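Local coordinates for protein glutathione peroxidase (Schistosoma mansoni, PDB 2V1M) that reduces hydrogen peroxide with glutathione, yielding glutathione disulfide and water, as a thioredoxin-like member of the glutathione peroxidase family whose natural form uses selenocysteine, at residues F117-Q122 with N128-N133; P145-S150 with E159-E164; P71-Q74 with E79-A82; S10-T15 with K28-V33. One frame throughout, in Å; residues are numbered along the deposited sequence.

Interaction 1. Residues F117-Q122 with N128-N133; sequences FLKSRQ and NNIKWN. With SO4 (sulfate ion), chain B; SO4 (sulfate ion), chain C.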
loop_
_atom_site.group_PDB
_atom_site.type_symbol
_atom_site.label_atom_id
_atom_site.label_comp_id
_atom_site.label_asym_id
_atom_site.label_seq_id
_atom_site.Cartn_x
_atom_site.Cartn_y
_atom_site.Cartn_z
ATOM N N PHE A 117 -11.960 -1.265 -4.958
ATOM C CA PHE A 117 -12.600 -0.994 -3.672
ATOM C C PHE A 117 -12.030 0.264 -3.013
ATOM O O PHE A 117 -12.801 1.137 -2.538
ATOM C CB PHE A 117 -12.448 -2.211 -2.749
ATOM C CG PHE A 117 -12.998 -1.987 -1.379
ATOM C CD1 PHE A 117 -14.395 -1.945 -1.160
ATOM C CD2 PHE A 117 -12.145 -1.811 -0.284
ATOM C CE1 PHE A 117 -14.902 -1.752 0.112
ATOM C CE2 PHE A 117 -12.668 -1.616 1.000
ATOM C CZ PHE A 117 -14.047 -1.597 1.190
ATOM N N LEU A 118 -10.707 0.363 -2.890
ATOM C CA LEU A 118 -10.096 1.532 -2.237
ATOM C C LEU A 118 -10.590 2.824 -2.904
ATOM O O LEU A 118 -11.000 3.771 -2.222
ATOM C CB LEU A 118 -8.580 1.441 -2.316
ATOM C CG LEU A 118 -7.947 0.319 -1.469
ATOM C CD1 LEU A 118 -6.459 0.242 -1.808
ATOM C CD2 LEU A 118 -8.148 0.581 0.027
ATOM N N LYS A 119 -10.521 2.866 -4.233
ATOM C CA LYS A 119 -10.940 4.066 -4.976
ATOM C C LYS A 119 -12.442 4.327 -4.840
ATOM O O LYS A 119 -12.858 5.480 -4.919
ATOM C CB LYS A 119 -10.555 3.945 -6.449
ATOM C CG LYS A 119 -9.054 3.975 -6.703
ATOM C CD LYS A 119 -8.726 4.048 -8.190
ATOM C CE LYS A 119 -9.169 2.821 -8.949
ATOM N NZ LYS A 119 -8.897 3.003 -10.385
ATOM N N SER A 120 -13.235 3.275 -4.603
ATOM C CA SER A 120 -14.683 3.467 -4.418
ATOM C C SER A 120 -15.000 4.092 -3.054
ATOM O O SER A 120 -16.125 4.591 -2.851
ATOM C CB SER A 120 -15.451 2.150 -4.549
ATOM O OG SER A 120 -15.358 1.348 -3.396
ATOM N N ARG A 121 -14.042 4.041 -2.113
ATOM C CA ARG A 121 -14.259 4.539 -0.752
ATOM C C ARG A 121 -13.668 5.919 -0.487
ATOM O O ARG A 121 -14.196 6.612 0.409
ATOM C CB ARG A 121 -13.748 3.527 0.297
ATOM C CG ARG A 121 -14.545 2.232 0.360
ATOM C CD ARG A 121 -15.995 2.499 0.817
ATOM N NE ARG A 121 -16.749 1.283 1.121
ATOM C CZ ARG A 121 -16.699 0.631 2.282
ATOM N NH1 ARG A 121 -15.947 1.073 3.282
ATOM N NH2 ARG A 121 -17.440 -0.467 2.434
ATOM N N GLN A 122 -12.571 6.265 -1.176
ATOM C CA GLN A 122 -11.932 7.570 -0.958
ATOM C C GLN A 122 -11.559 8.167 -2.296
ATOM O O GLN A 122 -10.734 7.590 -3.039
ATOM C CB GLN A 122 -10.667 7.435 -0.097
ATOM C CG GLN A 122 -10.943 7.146 1.363
ATOM C CD GLN A 122 -11.658 8.306 2.052
ATOM O OE1 GLN A 122 -12.826 8.158 2.512
ATOM N NE2 GLN A 122 -11.062 9.458 2.109
ATOM N N ASN A 128 -10.538 10.576 -9.960
ATOM C CA ASN A 128 -10.412 9.448 -9.056
ATOM C C ASN A 128 -9.318 8.420 -9.364
ATOM O O ASN A 128 -8.948 7.641 -8.477
ATOM C CB ASN A 128 -11.745 8.723 -8.858
ATOM C CG ASN A 128 -11.844 8.109 -7.470
ATOM O OD1 ASN A 128 -11.239 8.634 -6.524
ATOM N ND2 ASN A 128 -12.602 7.051 -7.314
ATOM N N ASN A 129 -8.876 8.268 -10.612
ATOM C CA ASN A 129 -7.791 7.315 -10.883
ATOM C C ASN A 129 -6.586 7.642 -10.003
ATOM O O ASN A 129 -6.319 8.784 -9.668
ATOM C CB ASN A 129 -7.318 7.410 -12.353
ATOM C CG ASN A 129 -8.164 6.571 -13.301
ATOM O OD1 ASN A 129 -9.240 6.087 -12.928
ATOM N ND2 ASN A 129 -7.664 6.361 -14.518
ATOM N N ILE A 130 -5.802 6.624 -9.696
ATOM C CA ILE A 130 -4.496 6.778 -9.044
ATOM C C ILE A 130 -3.621 7.609 -9.997
ATOM O O ILE A 130 -3.566 7.331 -11.210
ATOM C CB ILE A 130 -3.851 5.412 -8.747
ATOM C CG1 ILE A 130 -4.771 4.497 -7.932
ATOM C CG2 ILE A 130 -2.477 5.585 -8.106
ATOM C CD1 ILE A 130 -5.257 5.108 -6.617
ATOM N N LYS A 131 -2.944 8.614 -9.452
ATOM C CA LYS A 131 -2.271 9.564 -10.318
ATOM C C LYS A 131 -0.828 9.242 -10.649
ATOM O O LYS A 131 -0.345 9.631 -11.719
ATOM C CB LYS A 131 -2.341 10.949 -9.729
ATOM C CG LYS A 131 -3.732 11.525 -9.775
ATOM C CD LYS A 131 -3.786 12.818 -8.960
ATOM C CE LYS A 131 -5.111 13.548 -9.074
ATOM N NZ LYS A 131 -6.266 12.707 -8.692
ATOM N N TRP A 132 -0.128 8.535 -9.769
ATOM C CA TRP A 132 1.251 8.135 -10.044
ATOM C C TRP A 132 1.630 7.050 -9.030
ATOM O O TRP A 132 0.812 6.644 -8.186
ATOM C CB TRP A 132 2.232 9.351 -10.013
ATOM C CG TRP A 132 3.462 9.116 -10.832
ATOM C CD1 TRP A 132 4.749 8.993 -10.380
ATOM C CD2 TRP A 132 3.522 8.922 -12.254
ATOM N NE1 TRP A 132 5.603 8.739 -11.439
ATOM C CE2 TRP A 132 4.874 8.680 -12.594
ATOM C CE3 TRP A 132 2.561 8.951 -13.297
ATOM C CZ2 TRP A 132 5.296 8.478 -13.924
ATOM C CZ3 TRP A 132 2.989 8.755 -14.623
ATOM C CH2 TRP A 132 4.350 8.517 -14.911
ATOM N N ASN A 133 2.876 6.592 -9.107
ATOM C CA ASN A 133 3.408 5.706 -8.068
ATOM C C ASN A 133 3.341 6.383 -6.697
ATOM O O ASN A 133 3.472 7.599 -6.566
ATOM C CB ASN A 133 4.839 5.322 -8.416
ATOM C CG ASN A 133 4.973 4.824 -9.831
ATOM O OD1 ASN A 133 4.356 3.821 -10.223
ATOM N ND2 ASN A 133 5.758 5.553 -10.629
HETATM S S SO4 B . -4.878 11.790 -5.318
HETATM O O1 SO4 B . -5.798 11.297 -6.398
HETATM O O2 SO4 B . -5.081 13.252 -5.221
HETATM O O3 SO4 B . -5.280 11.114 -4.067
HETATM O O4 SO4 B . -3.487 11.535 -5.686
HETATM S S SO4 C . -14.134 11.063 -11.424
HETATM O O1 SO4 C . -14.571 11.798 -12.618
HETATM O O2 SO4 C . -13.980 12.045 -10.341
HETATM O O3 SO4 C . -15.189 10.099 -11.099
HETATM O O4 SO4 C . -12.858 10.378 -11.649
HETATM O O HOH W 1 -10.597 5.302 -10.747
#
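Lys119, in the last turns of helix 113-121, lies beside Asn128 of the returning loop, their CA atoms 6.8 Å apart, and no backbone-to-backbone bond joins the two segments. The Asn128 amide bridges them instead: ND2 donates to Lys119 O at 2.9 Å in a nearly straight bond (166°), reaching the oxygen from above its carbonyl plane while that oxygen lies close to the plane of the amide. Asparagine suits this place because its OD1 is also taken by Gly124 N, and both ends of the amide are thereby fixed. The Lys119 chain, bent at chi3 (-64°), runs over the loop; its CD packs 3.6 Å from Asn128 O and 4.0 Å from CD1 of Ile130, whose CG1-CD1 arm meets the lysine methylenes. The ammonium is held mainly by Val106 O and Asn107 OD1; a water 2.9 Å from Lys119 NZ donates to Asn129 OD1 in one of that asparagine's two conformers. One sulfate, probably from the crystallisation liquor, accepts from Asn128 N, and another from Lys131 NZ in the conformer modelled here. Beneath, Leu118 and Ile130 both rest on Phe137 of strand 136-139, while Arg148 of edge strand 145-149 touches Ile130.

Interaction 2. Residues P145-S150 with E159-E164; sequences PVKRYS and EGDIME. With SO4 (sulfate ion), chain B.
Lys147 and Tyr149, two residues apart on edge strand 145-149, both point at Asp161 of helix 159-167 and converge on one oxygen, OD2. Their approaches differ. The lysine chain, stretched out and with CG anti to its backbone N (chi1 -158°), crosses the aspartate at about a right angle and brings NZ to 2.8 Å from Asp161 OD2, on the syn side but 31° out of the carboxylate plane, as a salt bridge. Its length suits lysine to the place, letting the ammonium reach the helix. The phenol comes from the other flank: Tyr149 OH donates to the anti lone pair of Asp161 OD2 at 2.7 Å, and this oxygen lies at the ring edge, close to the ring plane. Ring and carboxylate are turned only 30° from each other. Tyrosine fits because its rigid ring, resting on Leu138 of the neighbouring strand, spans the gap between sheet and helix. Arg148 points to the other face of the sheet, where NE donates to a sulfate O3 at 2.9 Å and the guanidinium also serves Asn128 O and Gln122 O. Val146 and Lys147 both face Leu138 in a classic beta bulge. Two donors on a single carboxylate oxygen, one of them charged, should stabilise the ionised form of Asp161 and probably lower its pKa, tying the C-terminal helix to the edge strand through polar bonds.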
loop_
_atom_site.group_PDB
_atom_site.type_symbol
_atom_site.label_atom_id
_atom_site.label_comp_id
_atom_site.label_asym_id
_atom_site.label_seq_id
_atom_site.Cartn_x
_atom_site.Cartn_y
_atom_site.Cartn_z
ATOM N N PRO A 145 -11.363 1.876 4.398
ATOM C CA PRO A 145 -10.453 2.949 3.885
ATOM C C PRO A 145 -11.044 4.318 4.241
ATOM O O PRO A 145 -12.135 4.684 3.770
ATOM C CB PRO A 145 -10.425 2.723 2.375
ATOM C CG PRO A 145 -10.998 1.305 2.175
ATOM C CD PRO A 145 -12.033 1.178 3.275
ATOM N N VAL A 146 -10.323 5.061 5.089
ATOM C CA VAL A 146 -10.840 6.318 5.601
ATOM C C VAL A 146 -10.000 7.525 5.214
ATOM O O VAL A 146 -10.437 8.662 5.527
ATOM C CB VAL A 146 -11.134 6.290 7.115
ATOM C CG1 VAL A 146 -12.214 5.267 7.432
ATOM C CG2 VAL A 146 -9.852 6.017 7.910
ATOM N N LYS A 147 -8.851 7.354 4.534
ATOM C CA LYS A 147 -8.131 8.513 4.032
ATOM C C LYS A 147 -7.299 8.063 2.855
ATOM O O LYS A 147 -6.836 6.910 2.787
ATOM C CB LYS A 147 -7.277 9.189 5.106
ATOM C CG LYS A 147 -6.964 10.662 4.777
ATOM C CD LYS A 147 -6.768 11.493 6.039
ATOM C CE LYS A 147 -6.248 12.878 5.725
ATOM N NZ LYS A 147 -5.967 13.646 6.972
ATOM N N ARG A 148 -7.056 8.997 1.942
ATOM C CA ARG A 148 -6.253 8.776 0.749
ATOM C C ARG A 148 -5.283 9.944 0.602
ATOM O O ARG A 148 -5.657 11.125 0.808
ATOM C CB ARG A 148 -7.186 8.738 -0.475
ATOM C CG ARG A 148 -6.508 8.665 -1.815
ATOM C CD ARG A 148 -7.580 8.629 -2.920
ATOM N NE ARG A 148 -6.974 8.736 -4.240
ATOM C CZ ARG A 148 -7.557 8.318 -5.363
ATOM N NH1 ARG A 148 -8.735 7.667 -5.332
ATOM N NH2 ARG A 148 -6.951 8.520 -6.532
ATOM N N TYR A 149 -4.036 9.624 0.257
ATOM C CA TYR A 149 -2.962 10.632 0.144
ATOM C C TYR A 149 -2.345 10.525 -1.228
ATOM O O TYR A 149 -2.056 9.430 -1.742
ATOM C CB TYR A 149 -1.894 10.414 1.228
ATOM C CG TYR A 149 -2.429 10.285 2.626
ATOM C CD1 TYR A 149 -2.496 11.403 3.477
ATOM C CD2 TYR A 149 -2.898 9.056 3.093
ATOM C CE1 TYR A 149 -2.980 11.287 4.780
ATOM C CE2 TYR A 149 -3.379 8.935 4.386
ATOM C CZ TYR A 149 -3.408 10.036 5.224
ATOM O OH TYR A 149 -3.872 9.841 6.508
ATOM N N SER A 150 -2.087 11.686 -1.804
ATOM C CA SER A 150 -1.529 11.768 -3.145
ATOM C C SER A 150 -0.053 11.331 -3.119
ATOM O O SER A 150 0.603 11.343 -2.068
ATOM C CB SER A 150 -1.672 13.200 -3.659
ATOM O OG SER A 150 -0.856 14.078 -2.921
ATOM N N GLU A 159 1.820 9.855 9.665
ATOM C CA GLU A 159 1.968 9.191 10.955
ATOM C C GLU A 159 0.941 9.682 11.985
ATOM O O GLU A 159 0.434 8.871 12.757
ATOM C CB GLU A 159 3.392 9.415 11.463
ATOM C CG GLU A 159 3.735 8.529 12.612
ATOM C CD GLU A 159 5.218 8.235 12.736
ATOM O OE1 GLU A 159 5.951 8.166 11.723
ATOM O OE2 GLU A 159 5.629 8.063 13.893
ATOM N N GLY A 160 0.645 10.979 12.019
ATOM C CA GLY A 160 -0.338 11.500 12.975
ATOM C C GLY A 160 -1.707 10.816 12.791
ATOM O O GLY A 160 -2.378 10.409 13.769
ATOM N N ASP A 161 -2.137 10.693 11.533
ATOM C CA ASP A 161 -3.400 10.043 11.241
ATOM C C ASP A 161 -3.357 8.560 11.615
ATOM O O ASP A 161 -4.340 8.017 12.134
ATOM C CB ASP A 161 -3.755 10.198 9.757
ATOM C CG ASP A 161 -4.085 11.657 9.360
ATOM O OD1 ASP A 161 -4.407 12.477 10.248
ATOM O OD2 ASP A 161 -4.066 11.949 8.133
ATOM N N ILE A 162 -2.232 7.894 11.351
ATOM C CA ILE A 162 -2.075 6.517 11.791
ATOM C C ILE A 162 -2.233 6.409 13.308
ATOM O O ILE A 162 -2.916 5.510 13.788
ATOM C CB ILE A 162 -0.713 5.970 11.320
ATOM C CG1 ILE A 162 -0.770 5.718 9.788
ATOM C CG2 ILE A 162 -0.356 4.653 12.075
ATOM C CD1 ILE A 162 0.625 5.556 9.158
ATOM N N MET A 163 -1.578 7.287 14.069
ATOM C CA MET A 163 -1.680 7.215 15.535
ATOM C C MET A 163 -3.111 7.330 15.992
ATOM O O MET A 163 -3.522 6.649 16.955
ATOM C CB MET A 163 -0.819 8.290 16.242
ATOM C CG MET A 163 0.686 8.197 15.940
ATOM S SD MET A 163 1.408 6.592 16.016
ATOM C CE MET A 163 1.460 6.311 17.783
ATOM N N GLU A 164 -3.897 8.206 15.363
ATOM C CA GLU A 164 -5.299 8.324 15.773
ATOM C C GLU A 164 -5.999 6.979 15.591
ATOM O O GLU A 164 -6.699 6.484 16.506
ATOM C CB GLU A 164 -6.006 9.470 15.030
ATOM C CG GLU A 164 -5.457 10.876 15.401
ATOM C CD GLU A 164 -5.979 12.035 14.553
ATOM O OE1 GLU A 164 -5.902 12.009 13.308
ATOM O OE2 GLU A 164 -6.447 13.017 15.152
HETATM S S SO4 B . -4.878 11.790 -5.318
HETATM O O1 SO4 B . -5.798 11.297 -6.398
HETATM O O2 SO4 B . -5.081 13.252 -5.221
HETATM O O3 SO4 B . -5.280 11.114 -4.067
HETATM O O4 SO4 B . -3.487 11.535 -5.686
#

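Interaction 3. Residues P71-Q74 with E79-A82; sequences PCNQ and EPWA
Asn73 and Glu79 come closest at a single bond between side chain and main chain: Glu79 N donates to Asn73 OD1 at 2.8 Å, with an angle of 149° and the donor tilted 30° from the carbonyl plane of the amide. Asn73 CG stands anti to the backbone N (chi1 -163°), which carries the amide across to the returning arm of the loop; asparagine is suited to this, being short and offering a neutral acceptor. The Glu79 side chain lies against the other segment. Its CB is 3.3 Å from Cys72 O, and after a bend at chi2 the carboxylate comes alongside the proline ring at its rim, OE2 sitting 3.3 Å from Pro71 CB. The polar end is not left to the proline: OE1 of this buried acid accepts from Cys41 N, anchoring the loop just before position 43, the probable active site. Farther out, Glu79 O and Trp81 O both receive Lys103 NZ, and the Pro71 and Glu79 side chains pack on Ile86 and Val39. Next along the chain, Gln74 N donates to Cys72 SG at 3.6 Å, and Gln74 OE1 takes the backbone N of Val106 and of Asn107. The arrangement is a loop following strand 65-71 in a thioredoxin-like fold, closed on itself just ahead of helix 83-94, for which Ala82 occupies the N-cap position.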
loop_
_atom_site.group_PDB
_atom_site.type_symbol
_atom_site.label_atom_id
_atom_site.label_comp_id
_atom_site.label_asym_id
_atom_site.label_seq_id
_atom_site.Cartn_x
_atom_site.Cartn_y
_atom_site.Cartn_z
ATOM N N PRO A 71 3.455 -3.465 -6.061
ATOM C CA PRO A 71 4.139 -2.977 -7.275
ATOM C C PRO A 71 3.125 -2.784 -8.397
ATOM O O PRO A 71 2.175 -3.547 -8.544
ATOM C CB PRO A 71 5.116 -4.114 -7.619
ATOM C CG PRO A 71 5.353 -4.826 -6.249
ATOM C CD PRO A 71 3.974 -4.797 -5.643
ATOM N N CYS A 72 3.393 -1.772 -9.228
ATOM C CA CYS A 72 2.487 -1.470 -10.348
ATOM C C CYS A 72 3.301 -0.768 -11.418
ATOM O O CYS A 72 4.040 0.178 -11.117
ATOM C CB CYS A 72 1.342 -0.544 -9.843
ATOM S SG CYS A 72 0.257 0.026 -11.167
ATOM N N ASN A 73 3.172 -1.252 -12.669
ATOM C CA ASN A 73 3.922 -0.732 -13.800
ATOM C C ASN A 73 3.071 0.177 -14.723
ATOM O O ASN A 73 3.407 0.312 -15.908
ATOM C CB ASN A 73 4.549 -1.875 -14.620
ATOM C CG ASN A 73 5.646 -1.368 -15.543
ATOM O OD1 ASN A 73 6.389 -0.447 -15.206
ATOM N ND2 ASN A 73 5.764 -1.969 -16.711
ATOM N N GLN A 74 2.001 0.786 -14.197
ATOM C CA GLN A 74 1.146 1.634 -15.023
ATOM C C GLN A 74 1.634 3.066 -15.161
ATOM O O GLN A 74 1.012 3.825 -15.924
ATOM C CB GLN A 74 -0.295 1.616 -14.516
ATOM C CG GLN A 74 -0.946 0.278 -14.745
ATOM C CD GLN A 74 -2.400 0.298 -14.323
ATOM O OE1 GLN A 74 -2.719 0.506 -13.144
ATOM N NE2 GLN A 74 -3.302 0.117 -15.300
ATOM N N GLU A 79 8.010 0.282 -12.988
ATOM C CA GLU A 79 8.152 -0.996 -12.293
ATOM C C GLU A 79 8.243 -2.123 -13.323
ATOM O O GLU A 79 7.413 -3.008 -13.380
ATOM C CB GLU A 79 6.987 -1.219 -11.324
ATOM C CG GLU A 79 7.189 -2.411 -10.365
ATOM C CD GLU A 79 8.127 -2.072 -9.222
ATOM O OE1 GLU A 79 9.319 -1.750 -9.494
ATOM O OE2 GLU A 79 7.681 -2.084 -8.044
ATOM N N PRO A 80 9.296 -2.090 -14.182
ATOM C CA PRO A 80 9.375 -3.085 -15.262
ATOM C C PRO A 80 9.805 -4.471 -14.816
ATOM O O PRO A 80 9.577 -5.442 -15.571
ATOM C CB PRO A 80 10.413 -2.471 -16.226
ATOM C CG PRO A 80 11.332 -1.711 -15.257
ATOM C CD PRO A 80 10.364 -1.080 -14.282
ATOM N N TRP A 81 10.472 -4.595 -13.664
ATOM C CA TRP A 81 11.063 -5.870 -13.274
ATOM C C TRP A 81 9.992 -6.854 -12.794
ATOM O O TRP A 81 8.872 -6.482 -12.427
ATOM C CB TRP A 81 12.089 -5.666 -12.155
ATOM C CG TRP A 81 13.167 -4.663 -12.462
ATOM C CD1 TRP A 81 13.685 -4.333 -13.698
ATOM C CD2 TRP A 81 13.857 -3.847 -11.514
ATOM N NE1 TRP A 81 14.648 -3.344 -13.568
ATOM C CE2 TRP A 81 14.772 -3.034 -12.236
ATOM C CE3 TRP A 81 13.777 -3.703 -10.124
ATOM C CZ2 TRP A 81 15.590 -2.088 -11.597
ATOM C CZ3 TRP A 81 14.582 -2.764 -9.494
ATOM C CH2 TRP A 81 15.483 -1.973 -10.228
ATOM N N ALA A 82 10.372 -8.130 -12.779
ATOM C CA ALA A 82 9.515 -9.153 -12.198
ATOM C C ALA A 82 9.704 -9.192 -10.679
ATOM O O ALA A 82 10.632 -8.585 -10.101
ATOM C CB ALA A 82 9.782 -10.536 -12.844
#

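Interaction 4. Residues S10-T15 with K28-V33; sequences SIYEFT and KYRGHV
Tyr12 CD2 lies 3.4 Å above the plane of the Arg30 guanidinium, over its centre, yet the two groups are not stacked flat: their planes are 46° apart and the side chains cross at about a right angle. The aliphatic part of the arginine covers the ring, CB above it near the rim and CG in an off-centre CH-pi contact 4.2 Å from the centroid of the Tyr12 ring. A bend at chi3 (-78°) brings the guanidinium back to the tyrosine, where NH2 also pairs with Glu27. At its far end the phenol meets the backbone: Gly31 N donates weakly to Tyr12 OH at 3.3 Å, and a water lies 2.6 Å from Tyr12 OH and donates to His32 O. Gly31 sits in a type II turn from Tyr29 to His32, and its positive phi of 86° suits a residue without a side chain. Tyr12 is presented by a short 3-10 segment, begun by an ST turn in which Ser10 OG accepts from Tyr12 N at 3.0 Å. The chemistry is mixed: the ring is held by packing against Arg30, whose charge is probably balanced by the salt bridge to Glu27, while the phenol oxygen joins the turn through a weak N-H bond and a water.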
loop_
_atom_site.group_PDB
_atom_site.type_symbol
_atom_site.label_atom_id
_atom_site.label_comp_id
_atom_site.label_asym_id
_atom_site.label_seq_id
_atom_site.Cartn_x
_atom_site.Cartn_y
_atom_site.Cartn_z
ATOM N N SER A 10 -15.300 -4.272 3.140
ATOM C CA SER A 10 -14.057 -3.980 3.853
ATOM C C SER A 10 -12.937 -4.538 2.994
ATOM O O SER A 10 -13.176 -5.326 2.028
ATOM C CB SER A 10 -14.005 -4.652 5.242
ATOM O OG SER A 10 -13.727 -6.029 5.112
ATOM N N ILE A 11 -11.672 -4.239 3.348
ATOM C CA ILE A 11 -10.565 -4.801 2.599
ATOM C C ILE A 11 -10.445 -6.300 2.840
ATOM O O ILE A 11 -9.747 -6.980 2.060
ATOM C CB ILE A 11 -9.220 -4.111 2.932
ATOM C CG1 ILE A 11 -8.782 -4.326 4.392
ATOM C CG2 ILE A 11 -9.204 -2.652 2.484
ATOM C CD1 ILE A 11 -7.275 -4.149 4.621
ATOM N N TYR A 12 -11.069 -6.847 3.890
ATOM C CA TYR A 12 -10.855 -8.257 4.244
ATOM C C TYR A 12 -11.437 -9.211 3.209
ATOM O O TYR A 12 -11.068 -10.388 3.201
ATOM C CB TYR A 12 -11.497 -8.551 5.599
ATOM C CG TYR A 12 -11.097 -7.612 6.683
ATOM C CD1 TYR A 12 -9.796 -7.176 6.779
ATOM C CD2 TYR A 12 -12.045 -7.173 7.641
ATOM C CE1 TYR A 12 -9.425 -6.311 7.808
ATOM C CE2 TYR A 12 -11.686 -6.337 8.680
ATOM C CZ TYR A 12 -10.404 -5.898 8.761
ATOM O OH TYR A 12 -10.069 -5.066 9.827
ATOM N N GLU A 13 -12.313 -8.699 2.341
ATOM C CA GLU A 13 -12.952 -9.560 1.345
ATOM C C GLU A 13 -11.999 -9.988 0.239
ATOM O O GLU A 13 -12.343 -10.925 -0.504
ATOM C CB GLU A 13 -14.152 -8.857 0.752
ATOM C CG GLU A 13 -15.237 -8.704 1.806
ATOM C CD GLU A 13 -16.443 -7.980 1.341
ATOM O OE1 GLU A 13 -16.423 -7.542 0.171
ATOM O OE2 GLU A 13 -17.425 -7.818 2.099
ATOM N N PHE A 14 -10.858 -9.311 0.080
ATOM C CA PHE A 14 -9.992 -9.505 -1.096
ATOM C C PHE A 14 -8.852 -10.449 -0.805
ATOM O O PHE A 14 -8.344 -10.523 0.329
ATOM C CB PHE A 14 -9.444 -8.159 -1.598
ATOM C CG PHE A 14 -10.548 -7.219 -1.873
ATOM C CD1 PHE A 14 -11.399 -7.429 -2.974
ATOM C CD2 PHE A 14 -10.857 -6.203 -0.966
ATOM C CE1 PHE A 14 -12.519 -6.635 -3.183
ATOM C CE2 PHE A 14 -11.982 -5.413 -1.159
ATOM C CZ PHE A 14 -12.813 -5.632 -2.231
ATOM N N THR A 15 -8.424 -11.139 -1.869
ATOM C CA THR A 15 -7.300 -12.040 -1.845
ATOM C C THR A 15 -6.301 -11.541 -2.881
ATOM O O THR A 15 -6.699 -11.126 -3.999
ATOM C CB THR A 15 -7.758 -13.509 -2.150
ATOM O OG1 THR A 15 -8.734 -13.863 -1.165
ATOM C CG2 THR A 15 -6.625 -14.503 -2.027
ATOM N N LYS A 28 -6.135 -11.572 6.944
ATOM C CA LYS A 28 -4.883 -11.527 7.730
ATOM C C LYS A 28 -4.764 -10.234 8.543
ATOM O O LYS A 28 -4.169 -10.235 9.639
ATOM C CB LYS A 28 -3.632 -11.659 6.762
ATOM C CG LYS A 28 -2.265 -11.474 7.390
ATOM C CD LYS A 28 -1.151 -11.752 6.360
ATOM C CE LYS A 28 0.223 -11.403 6.889
ATOM N NZ LYS A 28 1.324 -11.960 6.072
ATOM N N TYR A 29 -5.294 -9.138 8.009
ATOM C CA TYR A 29 -5.084 -7.798 8.563
ATOM C C TYR A 29 -6.210 -7.321 9.479
ATOM O O TYR A 29 -6.196 -6.170 9.934
ATOM C CB TYR A 29 -4.825 -6.811 7.416
ATOM C CG TYR A 29 -3.573 -7.195 6.647
ATOM C CD1 TYR A 29 -2.324 -6.977 7.199
ATOM C CD2 TYR A 29 -3.654 -7.839 5.427
ATOM C CE1 TYR A 29 -1.175 -7.385 6.531
ATOM C CE2 TYR A 29 -2.497 -8.273 4.737
ATOM C CZ TYR A 29 -1.265 -8.043 5.308
ATOM O OH TYR A 29 -0.164 -8.463 4.609
ATOM N N ARG A 30 -7.162 -8.204 9.791
ATOM C CA ARG A 30 -8.265 -7.812 10.678
ATOM C C ARG A 30 -7.715 -7.281 11.997
ATOM O O ARG A 30 -6.851 -7.896 12.635
ATOM C CB ARG A 30 -9.163 -9.005 10.973
ATOM C CG ARG A 30 -10.531 -8.609 11.495
ATOM C CD ARG A 30 -11.503 -9.792 11.506
ATOM N NE ARG A 30 -12.100 -10.175 10.204
ATOM C CZ ARG A 30 -13.229 -9.659 9.721
ATOM N NH1 ARG A 30 -13.821 -8.681 10.377
ATOM N NH2 ARG A 30 -13.749 -10.079 8.560
ATOM N N GLY A 31 -8.231 -6.132 12.412
ATOM C CA GLY A 31 -7.862 -5.553 13.692
ATOM C C GLY A 31 -6.616 -4.680 13.676
ATOM O O GLY A 31 -6.300 -4.096 14.707
ATOM N N HIS A 32 -5.932 -4.594 12.538
ATOM C CA HIS A 32 -4.721 -3.762 12.387
ATOM C C HIS A 32 -4.994 -2.588 11.481
ATOM O O HIS A 32 -5.798 -2.676 10.564
ATOM C CB HIS A 32 -3.579 -4.634 11.844
ATOM C CG HIS A 32 -3.097 -5.627 12.878
ATOM N ND1 HIS A 32 -2.642 -6.899 12.582
ATOM C CD2 HIS A 32 -3.026 -5.520 14.232
ATOM C CE1 HIS A 32 -2.318 -7.524 13.703
ATOM N NE2 HIS A 32 -2.529 -6.706 14.718
ATOM N N VAL A 33 -4.325 -1.475 11.747
ATOM C CA VAL A 33 -4.381 -0.337 10.826
ATOM C C VAL A 33 -3.470 -0.653 9.656
ATOM O O VAL A 33 -2.345 -1.112 9.876
ATOM C CB VAL A 33 -3.932 0.961 11.555
ATOM C CG1 VAL A 33 -3.779 2.136 10.588
ATOM C CG2 VAL A 33 -4.887 1.293 12.676
HETATM O O HOH W 2 -7.957 -3.644 9.120
#

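Overall arrangement
From the N terminus, interaction 4 comes first, closing the excursion through the small antiparallel sheet of strands 15-17 and 23-25 before the chain enters strand 33-39. Interaction 3 then ties off the short loop between strand 65-71 and helix 83-94. Interaction 1 closes the turn after helix 113-121, and interaction 2 joins edge strand 145-149 to helix 159-167. All four lie in series, with none nested or crossing. Space links them differently: Phe117 packs on Phe14 and Ile11, joining interactions 1 and 4, one sulfate is shared by interactions 1 and 2, and Asn133 touches Cys72, joining 1 and 3. Interactions 2 and 3, centres about 25 Å apart, lie on opposite sides of the chain's centre.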